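Local coordinates for endo-polygalacturonase (Pectobacterium carotovorum subsp. carotovorum, PDB 1BHE), which hydrolyses internal alpha-1,4 linkages of polygalacturonic acid in plant pectin, taking part in the maceration and soft-rotting of plant tissue, at residues V6-T11 / T186-T191; T24-I29 / G55-P60; V42-G47 / V71-V76; A288-G293 / V322-D327; E346-P351 / I369-V374. One frame throughout, in Å; residues are numbered along the deposited sequence.

Interaction 1: residues V6-T11 / T186-T191; sequences VSEPKT and TAWKTT
In both Trp188 and Glu8 the CG atom stands anti to the backbone N (chi1 -171° and -169°), which starts the indole off toward segment 6-11 and the glutamate chain off across that indole. The contact illustrates how the right-handed parallel beta-helix of family 28 glycosyl hydrolases takes on a terminal arm: the N-terminal chain, before it enters strand 14-19, lies against the outer surface of the coils where strand 183-193 turns a corner at Lys189. One face of the indole receives two CH-pi contacts. Glu8 CA stands 3.7 Å from the centroid of the six-membered ring of Trp188, only 6° off its normal, and Pro9 CD lies 4.0 Å from the centroid of the five-membered ring. Near the ring plane, at the edge, Val6 CG1 approaches Trp188 CZ3 at 4.1 Å. The same methyl is 3.6 Å from Thr186 OG1, a hydroxyl oxygen that is hydrogen-bonded by Arg4 NH2. Tyr216 meets the indole as well, its ring inclined to that of Trp188.

Beyond CG the Glu8 chain runs extended across the tryptophan, its carboxylate nearly parallel to the indole plane. Lys189 NZ reaches Glu8 OE2 on the syn side at 2.8 Å, in a salt bridge tilted somewhat out of the carboxylate plane; Tyr165 OH is a second partner of that oxygen. A water in the plane of the indole accepts from Trp188 NE1 at 3.0 Å and donates a weak bond to Glu8 OE1.

Interaction 2: residues T24-I29 / G55-P60; sequences TATSTI and GPLSLP
Thr26 supplies the polar part of its meeting with Gly55. The amide Gly55 N donates to Thr26 OG1 at 2.9 Å in a fairly straight bond, with an N-H...O angle of 164°. A chi1 of -39°, some way from a perfect stagger, sets OG1 anti to the carbonyl carbon, where it meets that amide; the methyl CG2, anti to the backbone N, rests 3.6 Å from Pro56 O. Close by, the first turn of helix 26-33 is secured from within: Ala25 O accepts from Ile29 N and also from Thr28 OG1, the latter at 2.7 Å.

The apolar part is carried by Ile29 and Leu57, whose side chains are nearly perpendicular. Ile29 CG2 fits against both branches of the leucine, 4.0 Å from Leu57 CD1 and equally far from CD2. Leu57 CD2 also packs on the helix backbone, 3.6 Å from Thr26 O. One turn on from Thr26, Gln30 OE1 takes a hydrogen bond from Ser58 N, so the strand is gripped at two levels. A short helix laid over the end of the first coils in this way is the N-terminal cap that closes the hydrophobic interior in parallel beta-helix proteins of the pectinase type.

Interaction 3: residues V42-G47 / V71-V76; sequences VRLSAG and VTLRAV
The nearest pair of CA atoms, those of Ala46 and Val71, is 6.3 Å apart, and the two segments exchange no hydrogen bonds: strand 41-45 pairs with 14-19 and 64-67, strand 72-75 with 51-58 and 118-120, so no backbone pairing joins them, and side chains from 71-76 pack on side chains and on the backbone of 42-47. Val71 is the wedge. Its CG1 lies anti to the backbone N (chi1 170°), and both methyls bear on the backbone of the other segment, CG1 at 3.7 Å and CG2 at 3.8 Å from Leu44 O. Val71 CG2 also lies 3.7 Å from Ala46 N, and touches the alanine side chain with 4.3 Å to Ala46 CB.

Deeper in, Leu44 turns its branch toward Leu73, and the two CD2 methyls, Leu44 CD2 and Leu73 CD2, come within 4.3 Å. Both torsions of Leu44 are displaced from staggered values (chi1 -94°, chi2 29°), consistent with a side chain fitted among close neighbours such as Phe52. That residue, of strand 51-58, packs against both Leu44 and Val71, while Phe102 and Ile29 lie against Leu73. The intervening Ser45 points its side chain the other way, where Ser45 OG bonds to Asp68 OD2, the same carboxylate whose other oxygen forms a salt bridge with Arg43. Polar groups thus face one side of the strand and aliphatic groups the other. Such inward-facing aliphatic packing between strands of different faces and the turns beside them, without any bond from backbone to backbone, is how the interior of a parallel beta-helix is filled, here in its first coils.

Interaction 4: residues A288-G293 / V322-D327; sequences AGVVNG and VPDWSD
Val291 and Trp325 form the tight, buried half of this contact, on the inward face of two strands that run parallel (3° between their directions) with axes 4.5 Å apart. Hydrogen bonds alternate along the pair: Asp324 N to Gly289 O, Val291 N to Asp324 O, Ser326 N to Val291 O at 2.9 Å, and a longer Gly293 N to Ser326 O at 3.2 Å. On the inner side Trp325 CG is anti to its carbonyl carbon (chi1 -57°), and the indole crosses Val291. Val291 CB presses to 3.4 Å from Trp325 CD1, and Val291 CG2 makes a CH-pi contact 3.8 Å from the centroid of the five-membered ring. Pro323 CB lies over the other face, toward the rim, so the indole has an aliphatic neighbour on each side; Thr259 of strand 258-273 also touches it.

The other side is looser and more polar. Val290 and Asp324 run side by side, with 4.0 Å from Val290 CG2 to Asp324 OD2. Ser326 OG is 3.1 Å from Asn292 OD1, a bond not settled because the hydroxyl could turn to another acceptor. Both chains then bend together: Gly293, with a positive phi of 76°, faces the similarly left-handed Asp327. Parallel strands from successive coils, bonded in matching positions and stacking residues inward and outward alike, are the hallmark of the parallel beta-helix, whose family 28 form occurs here.

Interaction 5: residues E346-P351 / I369-V374; sequences ENAKKP and IKNVNV
Asn371 carries most of the polar contact with segment 346-351. Its CG is anti to the backbone N (chi1 -161°), and the amide beyond it spans the loop. Asn371 ND2 gives a weak hydrogen bond to Ala348 O at 3.4 Å; its stronger partner is Gly345 O, just before the segment. On the amide's other atom, a water donates to Asn371 OD1 at 3.1 Å and to Lys349 O at 2.8 Å, and thereby bridges side chain and loop backbone.

Asn371 has left-handed backbone angles and sits at the bend between strands 366-370 and 372-375, the last strands of the parallel beta-helix. The 346-351 loop joins strands 340-344 and 352-360 of the preceding coil, so the amide ties one bend to the one stacked on it.

The charged pair is looser: Glu346 and Lys370 run alongside each other in the same direction, in a long salt bridge with 3.7 Å between Glu346 OE1 and Lys370 NZ.

Van der Waals contact centres on Pro351, whose ring is set roughly square to the Asn371 side chain. Pro351 CA is 3.2 Å from Asn371 OD1, and Pro351 CB stands 3.7 Å from Asn373 ND2.

How the interactions relate
From the N terminus, interaction 1 closes the widest loop, when strand 183-193 returns to the terminal arm, and it encloses both interactions 2 and 3 along the chain. Those two cross, their segments alternating, and they also touch: Ile29 CD1 lies 3.8 Å from Leu73 CD1, so the helix and the first coils pack together through aliphatic side chains. Interactions 4 and 5 follow in series and close short loops between neighbouring coils at the C-terminal end. They meet where Val322 CG1 is 3.4 Å from Asn347 O. Interactions 3 and 5 lie on opposite sides of the chain's centre, their own centres about 51 Å apart, toward the two ends of the beta-helix.

Interaction 1: residues V6-T11 / T186-T191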
# COMPACT_ATOMS: atom_id res chain seq x y z
N VAL A 6 -12.80 -11.40 -10.94
CA VAL A 6 -12.79 -11.14 -9.51
C VAL A 6 -14.18 -10.73 -9.02
O VAL A 6 -14.70 -9.70 -9.46
CB VAL A 6 -11.78 -10.04 -9.13
CG1 VAL A 6 -11.81 -9.79 -7.62
CG2 VAL A 6 -10.37 -10.39 -9.57
N SER A 7 -14.72 -11.50 -8.10
CA SER A 7 -16.03 -11.17 -7.52
C SER A 7 -15.85 -11.05 -6.01
O SER A 7 -14.76 -11.36 -5.53
CB SER A 7 -17.10 -12.17 -7.92
OG SER A 7 -16.77 -13.48 -7.49
N GLU A 8 -16.83 -10.50 -5.30
CA GLU A 8 -16.65 -10.26 -3.87
C GLU A 8 -16.23 -11.52 -3.12
O GLU A 8 -16.83 -12.58 -3.25
CB GLU A 8 -17.94 -9.71 -3.24
CG GLU A 8 -17.77 -9.18 -1.82
CD GLU A 8 -18.88 -8.28 -1.34
OE1 GLU A 8 -19.83 -7.98 -2.10
OE2 GLU A 8 -18.83 -7.83 -0.17
N PRO A 9 -15.19 -11.39 -2.31
CA PRO A 9 -14.69 -12.48 -1.49
C PRO A 9 -15.75 -13.02 -0.54
O PRO A 9 -16.66 -12.31 -0.13
CB PRO A 9 -13.57 -11.83 -0.66
CG PRO A 9 -13.11 -10.69 -1.50
CD PRO A 9 -14.40 -10.15 -2.11
N LYS A 10 -15.63 -14.28 -0.17
CA LYS A 10 -16.52 -14.92 0.79
C LYS A 10 -15.66 -15.30 2.00
O LYS A 10 -14.55 -15.79 1.79
CB LYS A 10 -17.18 -16.17 0.20
CG LYS A 10 -18.13 -15.88 -0.95
CD LYS A 10 -19.15 -17.02 -1.09
CE LYS A 10 -19.81 -16.98 -2.46
NZ LYS A 10 -20.62 -15.75 -2.63
N THR A 11 -16.12 -15.03 3.22
CA THR A 11 -15.25 -15.38 4.35
C THR A 11 -15.26 -16.87 4.63
O THR A 11 -16.31 -17.50 4.69
CB THR A 11 -15.69 -14.65 5.61
OG1 THR A 11 -15.96 -13.27 5.26
CG2 THR A 11 -14.69 -14.69 6.75
N THR A 186 -6.39 -9.59 -4.13
CA THR A 186 -7.65 -8.86 -4.13
C THR A 186 -7.86 -8.22 -2.75
O THR A 186 -7.91 -8.93 -1.75
CB THR A 186 -8.84 -9.79 -4.42
OG1 THR A 186 -8.75 -10.28 -5.77
CG2 THR A 186 -10.19 -9.07 -4.28
N ALA A 187 -7.97 -6.89 -2.74
CA ALA A 187 -8.30 -6.15 -1.52
C ALA A 187 -9.70 -5.57 -1.79
O ALA A 187 -9.89 -4.89 -2.80
CB ALA A 187 -7.30 -5.06 -1.20
N TRP A 188 -10.67 -5.94 -0.97
CA TRP A 188 -12.07 -5.54 -1.21
C TRP A 188 -12.70 -5.14 0.12
O TRP A 188 -12.54 -5.85 1.11
CB TRP A 188 -12.79 -6.71 -1.84
CG TRP A 188 -14.18 -6.48 -2.35
CD1 TRP A 188 -15.25 -5.98 -1.68
CD2 TRP A 188 -14.64 -6.79 -3.68
NE1 TRP A 188 -16.35 -5.94 -2.51
CE2 TRP A 188 -16.00 -6.44 -3.74
CE3 TRP A 188 -14.03 -7.34 -4.81
CZ2 TRP A 188 -16.76 -6.60 -4.90
CZ3 TRP A 188 -14.78 -7.50 -5.96
CH2 TRP A 188 -16.14 -7.14 -5.99
N LYS A 189 -13.31 -3.96 0.18
CA LYS A 189 -13.85 -3.47 1.45
C LYS A 189 -12.76 -3.38 2.51
O LYS A 189 -12.97 -3.69 3.68
CB LYS A 189 -15.05 -4.30 1.91
CG LYS A 189 -16.34 -3.83 1.25
CD LYS A 189 -17.48 -4.82 1.44
CE LYS A 189 -18.77 -4.31 0.80
NZ LYS A 189 -19.82 -5.38 0.80
N THR A 190 -11.57 -2.92 2.11
CA THR A 190 -10.45 -2.76 3.02
C THR A 190 -10.44 -1.30 3.48
O THR A 190 -10.50 -0.41 2.63
CB THR A 190 -9.10 -3.11 2.37
OG1 THR A 190 -9.03 -4.52 2.13
CG2 THR A 190 -7.93 -2.72 3.26
N THR A 191 -10.42 -1.09 4.79
CA THR A 191 -10.33 0.28 5.30
C THR A 191 -8.94 0.50 5.87
O THR A 191 -8.49 -0.31 6.67
CB THR A 191 -11.40 0.56 6.38
OG1 THR A 191 -12.68 0.49 5.73
CG2 THR A 191 -11.24 1.94 6.99
O HOH W 1 -19.18 -5.10 -2.71

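Interaction 2: residues T24-I29 / G55-P60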
# COMPACT_ATOMS: atom_id res chain seq x y z
N THR A 24 -0.13 -12.20 26.47
CA THR A 24 0.47 -12.07 25.14
C THR A 24 -0.04 -13.23 24.28
O THR A 24 0.01 -14.38 24.71
CB THR A 24 2.00 -12.06 25.23
OG1 THR A 24 2.40 -10.81 25.83
CG2 THR A 24 2.67 -12.19 23.87
N ALA A 25 -0.55 -12.94 23.09
CA ALA A 25 -1.16 -13.95 22.24
C ALA A 25 -0.32 -14.53 21.11
O ALA A 25 -0.81 -15.44 20.44
CB ALA A 25 -2.41 -13.32 21.62
N THR A 26 0.90 -14.06 20.89
CA THR A 26 1.69 -14.53 19.75
C THR A 26 1.70 -16.03 19.53
O THR A 26 1.30 -16.52 18.46
CB THR A 26 3.15 -14.03 19.86
OG1 THR A 26 3.11 -12.68 20.36
CG2 THR A 26 3.83 -14.06 18.50
N SER A 27 2.20 -16.80 20.50
CA SER A 27 2.32 -18.24 20.31
C SER A 27 0.98 -18.94 20.29
O SER A 27 0.84 -19.95 19.59
CB SER A 27 3.26 -18.85 21.35
OG SER A 27 2.84 -18.48 22.66
N THR A 28 -0.03 -18.42 20.98
CA THR A 28 -1.37 -19.01 20.95
C THR A 28 -1.95 -18.90 19.54
O THR A 28 -2.49 -19.86 19.00
CB THR A 28 -2.32 -18.42 21.99
OG1 THR A 28 -2.59 -17.04 21.70
CG2 THR A 28 -1.72 -18.51 23.38
N ILE A 29 -1.81 -17.73 18.92
CA ILE A 29 -2.30 -17.54 17.55
C ILE A 29 -1.48 -18.36 16.55
O ILE A 29 -2.04 -19.02 15.67
CB ILE A 29 -2.30 -16.05 17.16
CG1 ILE A 29 -3.25 -15.25 18.06
CG2 ILE A 29 -2.72 -15.89 15.70
CD1 ILE A 29 -3.16 -13.75 17.89
N GLY A 55 3.22 -10.33 18.62
CA GLY A 55 4.39 -9.97 17.83
C GLY A 55 4.20 -10.63 16.46
O GLY A 55 3.10 -11.06 16.11
N PRO A 56 5.27 -10.73 15.68
CA PRO A 56 5.22 -11.30 14.35
C PRO A 56 4.51 -12.64 14.25
O PRO A 56 4.76 -13.55 15.03
CB PRO A 56 6.69 -11.46 13.97
CG PRO A 56 7.37 -10.35 14.71
CD PRO A 56 6.62 -10.22 16.01
N LEU A 57 3.65 -12.76 13.24
CA LEU A 57 2.92 -13.96 12.95
C LEU A 57 3.21 -14.40 11.51
O LEU A 57 3.44 -13.55 10.64
CB LEU A 57 1.41 -13.74 13.10
CG LEU A 57 0.89 -13.33 14.48
CD1 LEU A 57 -0.56 -12.84 14.41
CD2 LEU A 57 1.01 -14.48 15.47
N SER A 58 3.18 -15.70 11.28
CA SER A 58 3.36 -16.25 9.93
C SER A 58 2.07 -16.94 9.49
O SER A 58 1.52 -17.81 10.17
CB SER A 58 4.51 -17.26 9.90
OG SER A 58 4.67 -17.81 8.60
N LEU A 59 1.60 -16.56 8.31
CA LEU A 59 0.38 -17.15 7.75
C LEU A 59 0.68 -18.26 6.78
O LEU A 59 1.24 -18.01 5.70
CB LEU A 59 -0.39 -16.01 7.07
CG LEU A 59 -1.83 -16.30 6.62
CD1 LEU A 59 -2.65 -16.88 7.76
CD2 LEU A 59 -2.47 -15.03 6.07
N PRO A 60 0.34 -19.50 7.11
CA PRO A 60 0.60 -20.66 6.27
C PRO A 60 -0.24 -20.66 5.00
O PRO A 60 -1.29 -20.02 4.91
CB PRO A 60 0.29 -21.87 7.13
CG PRO A 60 0.25 -21.33 8.53
CD PRO A 60 -0.29 -19.92 8.39

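Interaction 3: residues V42-G47 / V71-V76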
# COMPACT_ATOMS: atom_id res chain seq x y z
N VAL A 42 -8.38 -19.05 11.24
CA VAL A 42 -8.28 -18.99 12.70
C VAL A 42 -9.16 -17.78 13.05
O VAL A 42 -8.93 -16.71 12.48
CB VAL A 42 -6.85 -18.81 13.22
CG1 VAL A 42 -6.78 -18.38 14.68
CG2 VAL A 42 -6.10 -20.12 13.01
N ARG A 43 -10.16 -17.98 13.90
CA ARG A 43 -11.08 -16.90 14.25
C ARG A 43 -10.70 -16.25 15.58
O ARG A 43 -10.48 -16.91 16.58
CB ARG A 43 -12.51 -17.46 14.31
CG ARG A 43 -13.56 -16.41 14.64
CD ARG A 43 -14.99 -16.94 14.59
NE ARG A 43 -15.94 -15.92 15.03
CZ ARG A 43 -17.21 -16.11 15.37
NH1 ARG A 43 -17.77 -17.31 15.29
NH2 ARG A 43 -17.95 -15.08 15.76
N LEU A 44 -10.60 -14.93 15.57
CA LEU A 44 -10.24 -14.13 16.73
C LEU A 44 -11.49 -13.44 17.28
O LEU A 44 -12.03 -12.50 16.69
CB LEU A 44 -9.17 -13.12 16.34
CG LEU A 44 -7.69 -13.43 16.52
CD1 LEU A 44 -7.31 -14.90 16.43
CD2 LEU A 44 -6.86 -12.63 15.52
N SER A 45 -11.97 -13.96 18.40
CA SER A 45 -13.16 -13.46 19.07
C SER A 45 -12.84 -12.87 20.44
O SER A 45 -11.74 -13.00 20.97
CB SER A 45 -14.17 -14.60 19.23
OG SER A 45 -14.60 -15.10 17.98
N ALA A 46 -13.83 -12.18 21.00
CA ALA A 46 -13.67 -11.55 22.30
C ALA A 46 -13.73 -12.56 23.44
O ALA A 46 -14.43 -13.57 23.36
CB ALA A 46 -14.77 -10.52 22.51
N GLY A 47 -13.01 -12.28 24.52
CA GLY A 47 -13.01 -13.13 25.71
C GLY A 47 -13.24 -12.18 26.90
O GLY A 47 -14.11 -11.31 26.80
N VAL A 71 -13.20 -6.63 17.56
CA VAL A 71 -11.98 -7.24 18.07
C VAL A 71 -10.80 -6.58 17.36
O VAL A 71 -10.93 -6.19 16.19
CB VAL A 71 -11.97 -8.77 17.86
CG1 VAL A 71 -10.63 -9.41 18.16
CG2 VAL A 71 -13.04 -9.43 18.73
N THR A 72 -9.69 -6.46 18.07
CA THR A 72 -8.50 -5.86 17.51
C THR A 72 -7.30 -6.80 17.65
O THR A 72 -7.08 -7.35 18.74
CB THR A 72 -8.17 -4.53 18.23
OG1 THR A 72 -9.30 -3.64 18.12
CG2 THR A 72 -6.96 -3.84 17.61
N LEU A 73 -6.56 -6.99 16.57
CA LEU A 73 -5.28 -7.72 16.64
C LEU A 73 -4.25 -6.59 16.66
O LEU A 73 -4.12 -5.87 15.66
CB LEU A 73 -5.12 -8.66 15.46
CG LEU A 73 -3.74 -9.30 15.25
CD1 LEU A 73 -3.37 -10.19 16.42
CD2 LEU A 73 -3.71 -10.10 13.95
N ARG A 74 -3.60 -6.39 17.79
CA ARG A 74 -2.67 -5.28 17.98
C ARG A 74 -1.21 -5.67 18.11
O ARG A 74 -0.85 -6.54 18.90
CB ARG A 74 -3.12 -4.53 19.24
CG ARG A 74 -2.38 -3.24 19.56
CD ARG A 74 -2.96 -2.58 20.82
NE ARG A 74 -4.28 -2.03 20.54
CZ ARG A 74 -5.24 -1.82 21.44
NH1 ARG A 74 -5.07 -2.11 22.71
NH2 ARG A 74 -6.40 -1.32 21.03
N ALA A 75 -0.37 -4.99 17.33
CA ALA A 75 1.07 -5.24 17.34
C ALA A 75 1.70 -4.69 18.62
O ALA A 75 1.49 -3.52 18.96
CB ALA A 75 1.72 -4.63 16.10
N VAL A 76 2.46 -5.52 19.32
CA VAL A 76 3.08 -5.06 20.56
C VAL A 76 4.00 -3.88 20.28
O VAL A 76 4.67 -3.82 19.24
CB VAL A 76 3.83 -6.17 21.31
CG1 VAL A 76 2.84 -7.24 21.75
CG2 VAL A 76 4.93 -6.79 20.47

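Interaction 4: residues A288-G293 / V322-D327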
# COMPACT_ATOMS: atom_id res chain seq x y z
N ALA A 288 13.83 4.61 -13.25
CA ALA A 288 12.87 4.80 -14.33
C ALA A 288 12.93 3.67 -15.36
O ALA A 288 14.01 3.21 -15.74
CB ALA A 288 13.14 6.13 -15.03
N GLY A 289 11.76 3.24 -15.84
CA GLY A 289 11.71 2.23 -16.89
C GLY A 289 10.43 2.40 -17.71
O GLY A 289 9.88 3.50 -17.79
N VAL A 290 9.91 1.28 -18.21
CA VAL A 290 8.69 1.29 -19.00
C VAL A 290 7.43 1.33 -18.15
O VAL A 290 7.22 0.52 -17.25
CB VAL A 290 8.61 0.04 -19.92
CG1 VAL A 290 7.29 -0.01 -20.68
CG2 VAL A 290 9.78 0.01 -20.89
N VAL A 291 6.55 2.24 -18.50
CA VAL A 291 5.21 2.37 -17.96
C VAL A 291 4.30 2.41 -19.20
O VAL A 291 4.40 3.36 -19.99
CB VAL A 291 4.96 3.60 -17.08
CG1 VAL A 291 3.47 3.76 -16.77
CG2 VAL A 291 5.75 3.54 -15.78
N ASN A 292 3.48 1.38 -19.40
CA ASN A 292 2.66 1.35 -20.60
C ASN A 292 1.24 0.87 -20.38
O ASN A 292 1.04 -0.17 -19.75
CB ASN A 292 3.35 0.45 -21.64
CG ASN A 292 2.48 0.30 -22.88
OD1 ASN A 292 2.41 1.21 -23.71
ND2 ASN A 292 1.80 -0.83 -23.01
N GLY A 293 0.28 1.60 -20.93
CA GLY A 293 -1.12 1.24 -20.84
C GLY A 293 -1.74 1.53 -19.48
O GLY A 293 -2.04 0.63 -18.69
N VAL A 322 16.25 5.70 -18.14
CA VAL A 322 15.38 6.57 -18.92
C VAL A 322 13.95 6.04 -18.86
O VAL A 322 13.71 4.86 -19.10
CB VAL A 322 15.84 6.64 -20.39
CG1 VAL A 322 14.81 7.28 -21.30
CG2 VAL A 322 17.17 7.39 -20.51
N PRO A 323 13.00 6.93 -18.60
CA PRO A 323 11.59 6.58 -18.58
C PRO A 323 11.02 6.39 -19.98
O PRO A 323 11.22 7.23 -20.86
CB PRO A 323 10.94 7.78 -17.91
CG PRO A 323 11.82 8.93 -18.27
CD PRO A 323 13.21 8.37 -18.32
N ASP A 324 10.30 5.30 -20.18
CA ASP A 324 9.66 5.01 -21.46
C ASP A 324 8.17 4.81 -21.16
O ASP A 324 7.69 3.71 -20.91
CB ASP A 324 10.24 3.80 -22.18
CG ASP A 324 9.56 3.53 -23.51
OD1 ASP A 324 8.77 4.37 -23.99
OD2 ASP A 324 9.81 2.45 -24.09
N TRP A 325 7.50 5.94 -20.98
CA TRP A 325 6.11 5.97 -20.55
C TRP A 325 5.19 6.29 -21.72
O TRP A 325 5.37 7.32 -22.39
CB TRP A 325 5.96 6.96 -19.39
CG TRP A 325 6.82 6.72 -18.18
CD1 TRP A 325 7.59 5.64 -17.89
CD2 TRP A 325 6.96 7.60 -17.05
NE1 TRP A 325 8.22 5.78 -16.68
CE2 TRP A 325 7.84 6.98 -16.14
CE3 TRP A 325 6.43 8.85 -16.72
CZ2 TRP A 325 8.21 7.56 -14.93
CZ3 TRP A 325 6.79 9.42 -15.52
CH2 TRP A 325 7.67 8.78 -14.63
N SER A 326 4.23 5.41 -22.00
CA SER A 326 3.33 5.64 -23.13
C SER A 326 1.94 5.05 -22.89
O SER A 326 1.70 4.32 -21.93
CB SER A 326 3.93 5.09 -24.42
OG SER A 326 4.15 3.69 -24.35
N ASP A 327 1.01 5.39 -23.78
CA ASP A 327 -0.37 4.94 -23.70
C ASP A 327 -0.95 5.23 -22.32
O ASP A 327 -1.36 4.36 -21.56
CB ASP A 327 -0.54 3.48 -24.10
CG ASP A 327 -1.98 3.01 -24.17
OD1 ASP A 327 -2.90 3.85 -24.25
OD2 ASP A 327 -2.20 1.78 -24.12

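Interaction 5: residues E346-P351 / I369-V374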
# COMPACT_ATOMS: atom_id res chain seq x y z
N GLU A 346 11.35 15.37 -18.34
CA GLU A 346 12.81 15.50 -18.43
C GLU A 346 13.44 14.11 -18.43
O GLU A 346 12.93 13.19 -17.79
CB GLU A 346 13.32 16.33 -17.26
CG GLU A 346 14.79 16.70 -17.27
CD GLU A 346 15.20 17.50 -16.04
OE1 GLU A 346 14.46 18.43 -15.64
OE2 GLU A 346 16.26 17.20 -15.45
N ASN A 347 14.50 13.89 -19.19
CA ASN A 347 15.18 12.60 -19.24
C ASN A 347 14.50 11.56 -20.13
O ASN A 347 15.08 10.49 -20.35
CB ASN A 347 15.40 12.02 -17.84
CG ASN A 347 16.46 12.74 -17.04
OD1 ASN A 347 17.45 13.25 -17.57
ND2 ASN A 347 16.27 12.79 -15.72
N ALA A 348 13.33 11.83 -20.67
CA ALA A 348 12.68 10.96 -21.64
C ALA A 348 13.21 11.33 -23.03
O ALA A 348 13.25 12.52 -23.36
CB ALA A 348 11.17 11.13 -21.61
N LYS A 349 13.61 10.34 -23.81
CA LYS A 349 14.15 10.59 -25.15
C LYS A 349 13.26 11.53 -25.96
O LYS A 349 13.74 12.54 -26.49
CB LYS A 349 14.37 9.28 -25.89
CG LYS A 349 15.36 8.35 -25.21
CD LYS A 349 16.80 8.83 -25.38
CE LYS A 349 17.60 8.64 -24.11
NZ LYS A 349 18.95 9.27 -24.21
N LYS A 350 11.99 11.20 -26.09
CA LYS A 350 11.03 12.03 -26.81
C LYS A 350 9.97 12.51 -25.83
O LYS A 350 9.84 11.97 -24.73
CB LYS A 350 10.36 11.25 -27.95
CG LYS A 350 11.32 10.70 -28.98
CD LYS A 350 10.79 9.41 -29.61
CE LYS A 350 11.76 8.26 -29.40
NZ LYS A 350 12.77 8.19 -30.48
N PRO A 351 9.22 13.53 -26.22
CA PRO A 351 8.16 14.07 -25.39
C PRO A 351 7.16 12.98 -24.99
O PRO A 351 6.76 12.18 -25.84
CB PRO A 351 7.48 15.12 -26.25
CG PRO A 351 8.40 15.40 -27.38
CD PRO A 351 9.32 14.22 -27.52
N ILE A 369 4.13 22.36 -17.60
CA ILE A 369 4.49 21.37 -18.60
C ILE A 369 5.91 21.48 -19.11
O ILE A 369 6.41 22.54 -19.49
CB ILE A 369 3.51 21.46 -19.81
CG1 ILE A 369 2.07 21.28 -19.36
CG2 ILE A 369 3.87 20.44 -20.88
CD1 ILE A 369 1.02 21.73 -20.34
N LYS A 370 6.58 20.33 -19.19
CA LYS A 370 7.94 20.22 -19.68
C LYS A 370 8.15 18.90 -20.41
O LYS A 370 8.07 17.82 -19.82
CB LYS A 370 8.95 20.38 -18.54
CG LYS A 370 10.39 20.11 -18.92
CD LYS A 370 11.38 20.85 -18.04
CE LYS A 370 11.44 20.30 -16.63
NZ LYS A 370 12.03 21.28 -15.67
N ASN A 371 8.40 18.98 -21.71
CA ASN A 371 8.62 17.81 -22.54
C ASN A 371 7.51 16.77 -22.46
O ASN A 371 7.76 15.57 -22.29
CB ASN A 371 9.98 17.18 -22.20
CG ASN A 371 10.47 16.27 -23.31
OD1 ASN A 371 10.13 16.48 -24.48
ND2 ASN A 371 11.23 15.24 -22.95
N VAL A 372 6.27 17.20 -22.63
CA VAL A 372 5.11 16.32 -22.65
C VAL A 372 3.99 16.99 -23.45
O VAL A 372 3.65 18.14 -23.20
CB VAL A 372 4.60 15.93 -21.25
CG1 VAL A 372 4.53 17.16 -20.35
CG2 VAL A 372 3.22 15.27 -21.29
N ASN A 373 3.43 16.24 -24.39
CA ASN A 373 2.35 16.76 -25.21
C ASN A 373 1.01 16.15 -24.82
O ASN A 373 0.86 14.93 -24.70
CB ASN A 373 2.64 16.52 -26.69
CG ASN A 373 3.62 17.55 -27.23
OD1 ASN A 373 3.33 18.75 -27.19
ND2 ASN A 373 4.76 17.08 -27.70
N VAL A 374 0.03 17.02 -24.60
CA VAL A 374 -1.31 16.61 -24.21
C VAL A 374 -2.25 16.59 -25.40
O VAL A 374 -2.48 17.63 -26.03
CB VAL A 374 -1.88 17.53 -23.12
CG1 VAL A 374 -3.33 17.18 -22.79
CG2 VAL A 374 -1.02 17.48 -21.87
O HOH W 2 12.50 15.03 -25.92